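Local atomic coordinates of putative Lipoprotein (Shewanella oneidensis, PDB entry 3U24), a protein that is of unknown function but binds zinc and calcium ions and, as a putative lipoprotein of the DUF885 family, is probably related to metallopeptidases. Residues I33-L36 with W37-S40; S40-W43 with A44-G48; M104-D107 with I108-K112; G126-Q129 with I130-N134; M149-I152 with P153-Y156. One frame throughout, in Å; residues are numbered along the deposited sequence.

Contact 1 (I33-L36 with W37-S40); sequences IDDL and WQLS. With ZN (zinc ion), chain H; EDO (1,2-ethanediol), chain X.
Ile33 and Trp37 sit one turn apart near the C-terminal end of helix 25-39, their side chains running side by side. Trp37 N donates to Ile33 O at 3.0 Å, nearly in line with the carbonyl, and that same oxygen lies over one face of the indole, toward its rim. CG2 of Ile33 comes within 3.4 Å of Trp37 NE1, but this is packing; the NE1 hydrogen goes to Tyr369 OH, in a loop beyond the helix. Leu36, the residue just before Trp37, has CG anti to its own N (chi1 -173°), which carries CD2 to 3.7 Å from Trp37 CZ3.

Three more helical bonds continue the ladder: Gln38 N to Asp34 O, Leu39 N to Asp35 O, and Ser40 N to Leu36 O at 2.9 Å, where the helix ends. Asp35 O is gripped twice, since water 1 also donates to it at 2.9 Å and then reaches Gln38 OE1 in a weak bond. The Asp35 carboxylate divides its oxygens. OD1 binds a zinc ion at 2.3 Å, while OD2 accepts from water 2 at 3.2 Å and is hydrogen-bonded to Gln74. Water 2 and water 3 are themselves zinc ligands. The ligands modelled are one carboxylate oxygen and two waters, which suggests a zinc held rather lightly by this chain.

Contact 2 (S40-W43 with A44-G48); sequences SPTW and ALYSG
Trp43 and Ser47 meet on a short helix, 41-47, that has a recognised motif at each end: Ser40 is its N-cap, and Gly48 closes it in a Schellman motif. At the start, Ser40 OG accepts from Trp43 N at 3.2 Å; at the finish, Gly48 takes a positive phi of 103° and its N bonds to Leu45 O.

The tight side is the one turned into the protein. Ala44 CB presses to 3.3 Å from Pro41 O, and beyond the two segments Ala44 packs on Trp37, while Leu45 leans on His50 and Ile130. Leu45 N donates to Pro41 O, which satisfies that carbonyl. Looser is the side of Tyr46, an exposed residue whose ring runs alongside Thr42. Its CE1 lies 3.6 Å from Thr42 CG2, and Thr42 O sits at the ring edge, in plane. Thr42 OG1 faces elsewhere, bonded to Glu57 and Arg148.

Ser47 doubles the last turn. Its OG lies anti to its carbonyl carbon (chi1 -59°), folding back along the helix, and both N and OG donate to Trp43 O. With the hydroxyl gone, as in an alanine, Trp43 O would probably keep only the bent amide bond from this residue. The two donors approach Trp43 O from opposite faces of the carbonyl plane, N and OG each at 2.9 Å.

Contact 3 (M104-D107 with I108-K112); sequences MAWD and ITRFK
Trp106 O receives two backbone donors, Arg110 N at 2.9 Å and Phe111 N at 3.1 Å, from opposite faces of its carbonyl plane. Upstream the spacing is regular, with Ile108 N bonded to Met104 O and Thr109 N to Ala105 O. Downstream it widens: Lys112 N reaches five residues back to Asp107 O at 3.0 Å, and Lys112 leaves the helix with positive phi. Helix 88-111 therefore ends in a wider pi-type turn.

With CG anti to the backbone N (chi1 170°), Trp106 lays its indole against Phe111, whose CB makes a CH-pi contact over the six-membered ring, 3.7 Å from its centroid. The phenyl beyond it is tilted only 17° from the indole but slid aside, and Phe111 CD1 touches Trp106 CH2 at 3.4 Å. Asp107 runs alongside, its OD1 3.6 Å from Phe111 CD2. At the five-membered end of the indole, Arg110 CB approaches CD1 of Trp106 to 3.6 Å. A leucine in place of Trp106 has no flat ring and no NE1, which would probably leave Phe111 CB without its CH-pi surface and Gln248 without this donor. Met104, a selenomethionine, packs instead on Thr67 and Val71 of helix 61-79.

Contact 4 (G126-Q129 with I130-N134); sequences GFAQ and IINEN. With ZN (zinc ion), chain B; EDO (1,2-ethanediol), chain P.
Glu133 lies past the last turn of helix 124-131, yet its side chain doubles back over the helix end: CG comes to 3.6 Å from Gln129 O, and the carboxylate goes on to a zinc ion. The chain is extended beyond CG (chi2 -169°), which carries the carboxylate past Gln129 O to the metal. OE2 binds the zinc at 2.1 Å. OE1 stays back and accepts a hydrogen from water 4 at 2.9 Å; since water 4 is also a zinc ligand, the second oxygen steadies the shell instead of chelating. Water 5, water 6 and NE2 of His50 complete the ligands.

Behind this the helix is ordinary until it stops. Ile131 N donates to Phe127 O at 3.0 Å, and Asn132 N makes the last such bond, to Ala128 O at 2.9 Å. Asn132 folds its amide back along the turn, but ND2 is poorly angled toward that oxygen and merely rests 3.8 Å from Ala128 CB. Ile131 packs CG1 against Phe127 O at 3.3 Å, while the Phe127 ring meets Phe185 edge-to-face. On the side of helix 41-47, Gln129 and Ile130 both lie against Leu45. At the upstream end Gly126 N donates to a bound ethanediol, probably from the crystallisation liquor.

With two side chains and three waters as ligands, the zinc joins the loop after helix 41-47 to the loop after helix 124-131, and it probably polarises its three waters.

Contact 5 (M149-I152 with P153-Y156); sequences MENI and PAYY. With EDO (1,2-ethanediol), chain Y.
Ile152 and Tyr156 stand side by side on the first turn of helix 152-162, which follows directly on a type I beta turn from Met149 to Ile152. The turn is closed by Ile152 N bonding to Met149 O. Asn151 holds the N-cap position, although its side chain makes no capping bond; its carbonyl oxygen instead starts the helix, accepting from Tyr155 N at 2.9 Å. Tyr156 N follows with a bond to Ile152 O at 3.2 Å.

Tyr156 is worth following outward. CB and CG pass Ile152 O at a distance of 4.1 Å each; CG lies anti to the carbonyl carbon of Tyr156 (chi1 -71°), which lays the ring alongside Ile152. CD2 then comes to 3.4 Å from Ile152 O. Both CD2 and CE2 touch Ile152 CG2, the latter pair 3.9 Å apart, and that methyl lies at the ring edge, in plane. CD1 of Tyr155 sits over the centre of one face. At the tip, OH is hydrogen-bonded to Asn178 OD1 and Val123 N, so this hydroxyl is well provided for, and the ring also meets that of His220.

Pro153 suits the first turn of a helix, where a missing amide hydrogen costs no helical bond. Ala154 N, one residue on, donates to an ethanediol, probably from the crystallisation liquor. Ile152 also packs on Phe185, Ala213 and Phe127, while at its base CB is pressed to 3.5 Å from Pro153 CD, closer than carbons normally pack.

Overall arrangement
Contacts 1 and 2 share Ser40, where helix 25-39 gives way to helix 41-47; their centres are 9 Å apart, and Trp37 CH2 rests 3.4 Å from Ser47 OG. Contact 3 meets both through Met104, a selenomethionine whose SE lies 4.2 Å from Trp43 CZ3. Contact 4 packs on contact 2, with Leu45 CD2 3.8 Å from Ile130 CG1, and the nearest Leu45 side-chain atom is about 6 Å from the zinc held by Glu133 and His50. Contact 5 is away from the zinc sites, though a calcium ion is about 7 Å from the Ala154 side chain, and it joins the row through Phe127 CZ, 3.8 Å from Ile152 CD1. The zinc at Asp35 belongs to contact 1.

Contact 1 (I33-L36 with W37-S40)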
# COMPACT_ATOMS: atom_id res chain seq x y z
N ILE A 33 -19.05 -12.82 -1.22
CA ILE A 33 -17.74 -13.21 -0.71
C ILE A 33 -17.60 -14.73 -0.80
O ILE A 33 -16.58 -15.23 -1.28
CB ILE A 33 -17.53 -12.70 0.74
CG1 ILE A 33 -17.45 -11.15 0.76
CG2 ILE A 33 -16.30 -13.34 1.40
CD1 ILE A 33 -16.48 -10.61 -0.27
N ASP A 34 -18.61 -15.49 -0.40
CA ASP A 34 -18.53 -16.92 -0.61
C ASP A 34 -18.27 -17.32 -2.07
O ASP A 34 -17.42 -18.18 -2.32
CB ASP A 34 -19.76 -17.61 -0.09
CG ASP A 34 -19.81 -17.63 1.44
OD1 ASP A 34 -18.76 -17.38 2.08
OD2 ASP A 34 -20.91 -17.90 1.98
N ASP A 35 -18.93 -16.66 -3.01
CA ASP A 35 -18.72 -16.96 -4.40
C ASP A 35 -17.36 -16.52 -4.86
O ASP A 35 -16.78 -17.18 -5.70
CB ASP A 35 -19.78 -16.30 -5.27
CG ASP A 35 -21.15 -16.91 -5.07
OD1 ASP A 35 -21.18 -18.03 -4.53
OD2 ASP A 35 -22.19 -16.28 -5.43
N LEU A 36 -16.86 -15.41 -4.34
CA LEU A 36 -15.54 -14.93 -4.73
C LEU A 36 -14.52 -15.96 -4.32
O LEU A 36 -13.65 -16.26 -5.08
CB LEU A 36 -15.22 -13.56 -4.14
CG LEU A 36 -13.94 -12.90 -4.62
CD1 LEU A 36 -13.96 -12.67 -6.12
CD2 LEU A 36 -13.67 -11.62 -3.82
N TRP A 37 -14.66 -16.53 -3.13
CA TRP A 37 -13.71 -17.51 -2.65
C TRP A 37 -13.77 -18.86 -3.36
O TRP A 37 -12.74 -19.54 -3.48
CB TRP A 37 -13.86 -17.72 -1.17
CG TRP A 37 -13.58 -16.55 -0.27
CD1 TRP A 37 -14.00 -16.42 1.03
CD2 TRP A 37 -12.83 -15.32 -0.56
NE1 TRP A 37 -13.55 -15.26 1.56
CE2 TRP A 37 -12.85 -14.55 0.67
CE3 TRP A 37 -12.15 -14.81 -1.66
CZ2 TRP A 37 -12.25 -13.31 0.77
CZ3 TRP A 37 -11.52 -13.55 -1.54
CH2 TRP A 37 -11.58 -12.82 -0.35
N GLN A 38 -14.94 -19.22 -3.85
CA GLN A 38 -15.11 -20.41 -4.69
C GLN A 38 -14.45 -20.23 -6.04
O GLN A 38 -13.91 -21.17 -6.57
CB GLN A 38 -16.62 -20.70 -4.85
CG GLN A 38 -17.01 -21.74 -5.88
CD GLN A 38 -18.52 -22.08 -5.81
OE1 GLN A 38 -19.35 -21.50 -6.54
NE2 GLN A 38 -18.89 -23.00 -4.89
N LEU A 39 -14.49 -19.02 -6.60
CA LEU A 39 -13.80 -18.69 -7.84
C LEU A 39 -12.30 -18.64 -7.65
O LEU A 39 -11.55 -19.07 -8.52
CB LEU A 39 -14.25 -17.34 -8.39
CG LEU A 39 -13.44 -16.74 -9.53
CD1 LEU A 39 -13.76 -17.46 -10.83
CD2 LEU A 39 -13.70 -15.25 -9.64
N SER A 40 -11.86 -18.08 -6.53
CA SER A 40 -10.42 -17.91 -6.28
C SER A 40 -10.03 -18.29 -4.85
O SER A 40 -9.93 -17.47 -3.94
CB SER A 40 -10.06 -16.47 -6.55
OG SER A 40 -8.73 -16.28 -6.20
ZN ZN H . -23.00 -19.38 -4.21
C1 EDO X . -12.47 -24.65 -5.30
O1 EDO X . -12.93 -24.33 -6.61
C2 EDO X . -13.17 -23.75 -4.30
O2 EDO X . -13.75 -24.59 -3.28
O HOH W 1 -18.23 -18.51 -7.80
O HOH W 2 -24.93 -17.89 -4.97
O HOH W 3 -23.33 -17.92 -2.42

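Contact 2 (S40-W43 with A44-G48)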
# COMPACT_ATOMS: atom_id res chain seq x y z
N SER A 40 -11.86 -18.08 -6.53
CA SER A 40 -10.42 -17.91 -6.28
C SER A 40 -10.03 -18.29 -4.85
O SER A 40 -9.93 -17.47 -3.94
CB SER A 40 -10.06 -16.47 -6.55
OG SER A 40 -8.73 -16.28 -6.20
N PRO A 41 -9.82 -19.56 -4.62
CA PRO A 41 -9.44 -19.88 -3.25
C PRO A 41 -8.07 -19.35 -2.82
O PRO A 41 -7.82 -19.27 -1.63
CB PRO A 41 -9.50 -21.43 -3.21
CG PRO A 41 -9.57 -21.86 -4.65
CD PRO A 41 -10.26 -20.73 -5.37
N THR A 42 -7.20 -18.99 -3.75
CA THR A 42 -5.93 -18.35 -3.37
C THR A 42 -6.16 -16.92 -2.81
O THR A 42 -5.59 -16.53 -1.78
CB THR A 42 -4.96 -18.34 -4.54
OG1 THR A 42 -4.71 -19.70 -4.89
CG2 THR A 42 -3.62 -17.62 -4.20
N TRP A 43 -7.05 -16.17 -3.44
CA TRP A 43 -7.45 -14.89 -2.90
C TRP A 43 -8.00 -15.06 -1.50
O TRP A 43 -7.70 -14.28 -0.57
CB TRP A 43 -8.49 -14.30 -3.81
CG TRP A 43 -8.67 -12.81 -3.73
CD1 TRP A 43 -8.34 -11.92 -2.68
CD2 TRP A 43 -9.34 -11.98 -4.73
NE1 TRP A 43 -8.72 -10.62 -2.99
CE2 TRP A 43 -9.33 -10.60 -4.22
CE3 TRP A 43 -9.92 -12.23 -5.97
CZ2 TRP A 43 -9.88 -9.55 -4.94
CZ3 TRP A 43 -10.46 -11.16 -6.69
CH2 TRP A 43 -10.44 -9.85 -6.18
N ALA A 44 -8.79 -16.11 -1.30
CA ALA A 44 -9.32 -16.39 0.02
C ALA A 44 -8.16 -16.63 1.02
O ALA A 44 -8.14 -16.07 2.13
CB ALA A 44 -10.24 -17.60 -0.03
N LEU A 45 -7.23 -17.48 0.61
CA LEU A 45 -6.05 -17.81 1.39
C LEU A 45 -5.30 -16.54 1.80
O LEU A 45 -5.02 -16.36 2.95
CB LEU A 45 -5.11 -18.73 0.55
CG LEU A 45 -3.72 -19.06 1.07
CD1 LEU A 45 -3.79 -19.71 2.46
CD2 LEU A 45 -3.00 -19.96 0.03
N TYR A 46 -5.02 -15.66 0.85
CA TYR A 46 -4.36 -14.42 1.17
C TYR A 46 -5.18 -13.56 2.09
O TYR A 46 -4.61 -12.81 2.86
CB TYR A 46 -4.03 -13.63 -0.07
CG TYR A 46 -2.73 -14.02 -0.75
CD1 TYR A 46 -2.69 -15.05 -1.67
CD2 TYR A 46 -1.53 -13.36 -0.47
CE1 TYR A 46 -1.51 -15.40 -2.32
CE2 TYR A 46 -0.33 -13.72 -1.13
CZ TYR A 46 -0.36 -14.74 -2.06
OH TYR A 46 0.77 -15.15 -2.73
N SER A 47 -6.52 -13.68 2.06
CA SER A 47 -7.38 -12.89 2.94
C SER A 47 -7.52 -13.52 4.32
O SER A 47 -8.07 -12.92 5.25
CB SER A 47 -8.75 -12.73 2.30
OG SER A 47 -8.58 -12.08 1.04
N GLY A 48 -7.01 -14.74 4.47
CA GLY A 48 -6.98 -15.38 5.77
C GLY A 48 -8.06 -16.41 5.91
O GLY A 48 -8.31 -16.89 7.02

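Contact 3 (M104-D107 with I108-K112)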
# COMPACT_ATOMS: atom_id res chain seq x y z
N MSE A 104 -12.15 -5.91 -12.21
CA MSE A 104 -11.80 -7.29 -12.63
C MSE A 104 -12.00 -7.51 -14.12
O MSE A 104 -11.10 -8.02 -14.81
CB MSE A 104 -12.54 -8.37 -11.83
CG MSE A 104 -12.14 -8.43 -10.33
SE MSE A 104 -13.38 -9.45 -9.19
CE MSE A 104 -13.18 -11.16 -10.11
N ALA A 105 -13.17 -7.12 -14.62
CA ALA A 105 -13.49 -7.27 -16.03
C ALA A 105 -12.49 -6.50 -16.88
O ALA A 105 -11.98 -7.00 -17.89
CB ALA A 105 -14.92 -6.82 -16.32
N TRP A 106 -12.23 -5.27 -16.47
CA TRP A 106 -11.37 -4.38 -17.19
C TRP A 106 -9.94 -4.87 -17.20
O TRP A 106 -9.30 -4.74 -18.20
CB TRP A 106 -11.46 -2.98 -16.61
CG TRP A 106 -10.42 -1.99 -17.11
CD1 TRP A 106 -10.51 -1.15 -18.23
CD2 TRP A 106 -9.11 -1.72 -16.52
NE1 TRP A 106 -9.37 -0.40 -18.33
CE2 TRP A 106 -8.51 -0.67 -17.33
CE3 TRP A 106 -8.43 -2.17 -15.39
CZ2 TRP A 106 -7.25 -0.13 -17.03
CZ3 TRP A 106 -7.15 -1.63 -15.09
CH2 TRP A 106 -6.57 -0.64 -15.91
N ASP A 107 -9.46 -5.44 -16.09
CA ASP A 107 -8.14 -6.07 -16.05
C ASP A 107 -8.00 -7.17 -17.10
O ASP A 107 -6.95 -7.30 -17.72
CB ASP A 107 -7.81 -6.69 -14.67
CG ASP A 107 -7.23 -5.67 -13.66
OD1 ASP A 107 -6.55 -4.72 -14.09
OD2 ASP A 107 -7.44 -5.82 -12.42
N ILE A 108 -9.06 -7.97 -17.26
CA ILE A 108 -9.03 -9.07 -18.20
C ILE A 108 -9.15 -8.56 -19.62
O ILE A 108 -8.43 -9.04 -20.49
CB ILE A 108 -10.10 -10.12 -17.88
CG1 ILE A 108 -9.70 -10.88 -16.60
CG2 ILE A 108 -10.33 -11.04 -19.07
CD1 ILE A 108 -10.89 -11.57 -15.96
N THR A 109 -10.02 -7.60 -19.89
CA THR A 109 -10.32 -7.29 -21.29
C THR A 109 -9.53 -6.12 -21.86
O THR A 109 -9.48 -5.97 -23.07
CB THR A 109 -11.84 -7.05 -21.48
OG1 THR A 109 -12.24 -5.93 -20.68
CG2 THR A 109 -12.64 -8.29 -21.03
N ARG A 110 -8.93 -5.28 -21.03
CA ARG A 110 -8.32 -4.02 -21.52
C ARG A 110 -6.91 -3.83 -21.01
O ARG A 110 -6.03 -3.60 -21.80
CB ARG A 110 -9.11 -2.79 -21.09
CG ARG A 110 -10.52 -2.75 -21.59
CD ARG A 110 -10.60 -2.18 -23.00
NE ARG A 110 -11.99 -1.98 -23.39
CZ ARG A 110 -12.41 -1.54 -24.58
NH1 ARG A 110 -11.53 -1.22 -25.54
NH2 ARG A 110 -13.72 -1.41 -24.81
N PHE A 111 -6.70 -3.95 -19.71
CA PHE A 111 -5.38 -3.67 -19.15
C PHE A 111 -4.42 -4.78 -19.57
O PHE A 111 -3.32 -4.51 -19.97
CB PHE A 111 -5.46 -3.58 -17.62
CG PHE A 111 -4.23 -3.00 -16.94
CD1 PHE A 111 -3.73 -1.78 -17.32
CD2 PHE A 111 -3.67 -3.62 -15.87
CE1 PHE A 111 -2.60 -1.23 -16.69
CE2 PHE A 111 -2.57 -3.08 -15.20
CZ PHE A 111 -2.04 -1.87 -15.61
N LYS A 112 -4.86 -6.00 -19.39
CA LYS A 112 -4.22 -7.19 -19.90
C LYS A 112 -2.81 -7.36 -19.36
O LYS A 112 -1.89 -7.73 -20.08
CB LYS A 112 -4.21 -7.15 -21.45
CG LYS A 112 -5.61 -7.24 -22.07
CD LYS A 112 -5.52 -7.29 -23.58
CE LYS A 112 -6.76 -7.92 -24.20
NZ LYS A 112 -6.53 -8.41 -25.60

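Contact 4 (G126-Q129 with I130-N134)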
# COMPACT_ATOMS: atom_id res chain seq x y z
N GLY A 126 1.58 -18.37 -2.79
CA GLY A 126 0.50 -19.18 -2.22
C GLY A 126 1.04 -20.29 -1.30
O GLY A 126 0.48 -20.58 -0.23
N PHE A 127 2.16 -20.88 -1.72
CA PHE A 127 2.80 -21.91 -0.93
C PHE A 127 3.35 -21.34 0.37
O PHE A 127 3.18 -21.95 1.40
CB PHE A 127 3.88 -22.65 -1.73
CG PHE A 127 3.31 -23.69 -2.67
CD1 PHE A 127 3.06 -24.97 -2.22
CD2 PHE A 127 3.01 -23.37 -3.98
CE1 PHE A 127 2.54 -25.92 -3.07
CE2 PHE A 127 2.50 -24.33 -4.85
CZ PHE A 127 2.26 -25.60 -4.39
N ALA A 128 3.99 -20.16 0.32
CA ALA A 128 4.55 -19.54 1.54
C ALA A 128 3.44 -19.23 2.54
O ALA A 128 3.63 -19.47 3.73
CB ALA A 128 5.37 -18.28 1.20
N GLN A 129 2.29 -18.75 2.08
CA GLN A 129 1.17 -18.49 2.98
C GLN A 129 0.70 -19.74 3.69
O GLN A 129 0.22 -19.65 4.80
CB GLN A 129 -0.08 -17.95 2.30
CG GLN A 129 0.05 -16.60 1.65
CD GLN A 129 0.18 -15.44 2.62
OE1 GLN A 129 -0.67 -15.21 3.50
NE2 GLN A 129 1.23 -14.66 2.43
N ILE A 130 0.71 -20.89 3.02
CA ILE A 130 0.27 -22.12 3.67
C ILE A 130 1.35 -22.56 4.68
O ILE A 130 1.06 -22.77 5.84
CB ILE A 130 -0.01 -23.23 2.66
CG1 ILE A 130 -1.26 -22.88 1.82
CG2 ILE A 130 -0.22 -24.55 3.36
CD1 ILE A 130 -1.33 -23.49 0.41
N ILE A 131 2.60 -22.61 4.23
CA ILE A 131 3.68 -23.22 4.99
C ILE A 131 4.07 -22.41 6.23
O ILE A 131 4.30 -22.97 7.31
CB ILE A 131 4.94 -23.39 4.08
CG1 ILE A 131 4.65 -24.41 2.95
CG2 ILE A 131 6.17 -23.84 4.89
CD1 ILE A 131 5.64 -24.36 1.78
N ASN A 132 4.09 -21.10 6.07
CA ASN A 132 4.62 -20.23 7.10
C ASN A 132 3.69 -19.93 8.29
O ASN A 132 4.09 -19.21 9.17
CB ASN A 132 5.19 -18.95 6.46
CG ASN A 132 6.38 -19.24 5.56
OD1 ASN A 132 6.98 -20.30 5.62
ND2 ASN A 132 6.74 -18.28 4.74
N GLU A 133 2.51 -20.54 8.35
CA GLU A 133 1.69 -20.58 9.58
C GLU A 133 2.10 -21.71 10.52
O GLU A 133 1.51 -22.84 10.54
CB GLU A 133 0.24 -20.75 9.25
CG GLU A 133 -0.20 -19.65 8.36
CD GLU A 133 -1.68 -19.61 8.21
OE1 GLU A 133 -2.35 -20.66 8.38
OE2 GLU A 133 -2.15 -18.49 7.91
N ASN A 134 3.09 -21.38 11.34
CA ASN A 134 3.68 -22.36 12.22
C ASN A 134 2.75 -22.73 13.39
O ASN A 134 3.05 -23.67 14.13
CB ASN A 134 5.10 -21.92 12.66
CG ASN A 134 5.11 -20.65 13.50
OD1 ASN A 134 4.05 -20.08 13.83
ND2 ASN A 134 6.33 -20.19 13.86
ZN ZN B . -4.29 -18.55 7.85
C1 EDO P . -0.15 -17.37 -5.88
O1 EDO P . 1.24 -17.68 -5.68
C2 EDO P . -0.79 -18.17 -7.03
O2 EDO P . -0.98 -19.52 -6.61
O HOH W 4 -5.04 -20.16 9.26
O HOH W 5 -3.56 -17.55 6.35
O HOH W 6 -5.99 -18.22 9.60

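Contact 5 (M149-I152 with P153-Y156)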
# COMPACT_ATOMS: atom_id res chain seq x y z
N MSE A 149 0.84 -28.85 -5.22
CA MSE A 149 1.94 -29.11 -6.15
C MSE A 149 1.53 -29.80 -7.48
O MSE A 149 2.24 -29.64 -8.50
CB MSE A 149 3.07 -29.91 -5.47
CG MSE A 149 3.87 -29.10 -4.46
SE MSE A 149 5.46 -30.08 -3.84
CE MSE A 149 4.52 -31.62 -3.06
N GLU A 150 0.40 -30.53 -7.47
CA GLU A 150 -0.06 -31.34 -8.61
C GLU A 150 0.07 -30.59 -9.89
O GLU A 150 0.72 -31.06 -10.82
CB GLU A 150 -1.53 -31.75 -8.49
CG GLU A 150 -1.81 -33.10 -7.80
CD GLU A 150 -3.31 -33.34 -7.48
OE1 GLU A 150 -3.85 -32.69 -6.51
OE2 GLU A 150 -3.92 -34.21 -8.17
N ASN A 151 -0.52 -29.40 -9.93
CA ASN A 151 -0.61 -28.60 -11.16
C ASN A 151 0.44 -27.50 -11.40
O ASN A 151 0.25 -26.65 -12.25
CB ASN A 151 -2.05 -28.07 -11.33
CG ASN A 151 -3.01 -29.22 -11.64
OD1 ASN A 151 -2.66 -30.11 -12.43
ND2 ASN A 151 -4.12 -29.29 -10.94
N ILE A 152 1.56 -27.59 -10.73
CA ILE A 152 2.61 -26.63 -10.98
C ILE A 152 3.10 -26.62 -12.44
O ILE A 152 3.31 -25.54 -12.98
CB ILE A 152 3.80 -26.75 -9.97
CG1 ILE A 152 3.34 -26.23 -8.61
CG2 ILE A 152 5.04 -26.01 -10.47
CD1 ILE A 152 4.28 -26.45 -7.44
N PRO A 153 3.31 -27.80 -13.06
CA PRO A 153 3.74 -27.75 -14.49
C PRO A 153 2.71 -27.05 -15.35
O PRO A 153 3.03 -26.23 -16.22
CB PRO A 153 3.85 -29.22 -14.87
CG PRO A 153 4.34 -29.85 -13.59
CD PRO A 153 3.56 -29.13 -12.49
N ALA A 154 1.45 -27.36 -15.07
CA ALA A 154 0.34 -26.76 -15.86
C ALA A 154 0.26 -25.25 -15.69
O ALA A 154 -0.05 -24.54 -16.60
CB ALA A 154 -0.99 -27.38 -15.48
N TYR A 155 0.49 -24.81 -14.46
CA TYR A 155 0.47 -23.39 -14.13
C TYR A 155 1.48 -22.66 -14.99
O TYR A 155 1.14 -21.68 -15.56
CB TYR A 155 0.81 -23.21 -12.64
CG TYR A 155 0.84 -21.80 -12.17
CD1 TYR A 155 1.98 -21.02 -12.34
CD2 TYR A 155 -0.26 -21.22 -11.57
CE1 TYR A 155 2.01 -19.69 -11.90
CE2 TYR A 155 -0.25 -19.87 -11.13
CZ TYR A 155 0.89 -19.12 -11.30
OH TYR A 155 0.93 -17.80 -10.86
N TYR A 156 2.72 -23.14 -15.07
CA TYR A 156 3.72 -22.44 -15.85
C TYR A 156 3.58 -22.64 -17.39
O TYR A 156 3.92 -21.72 -18.14
CB TYR A 156 5.14 -22.76 -15.34
CG TYR A 156 5.47 -22.15 -13.97
CD1 TYR A 156 5.69 -20.80 -13.85
CD2 TYR A 156 5.56 -22.93 -12.83
CE1 TYR A 156 5.97 -20.23 -12.62
CE2 TYR A 156 5.86 -22.37 -11.58
CZ TYR A 156 6.04 -21.00 -11.50
OH TYR A 156 6.37 -20.41 -10.30
C1 EDO Y . -0.99 -32.31 -13.65
O1 EDO Y . -0.03 -32.55 -12.60
C2 EDO Y . -0.68 -31.11 -14.58
O2 EDO Y . 0.45 -30.29 -14.19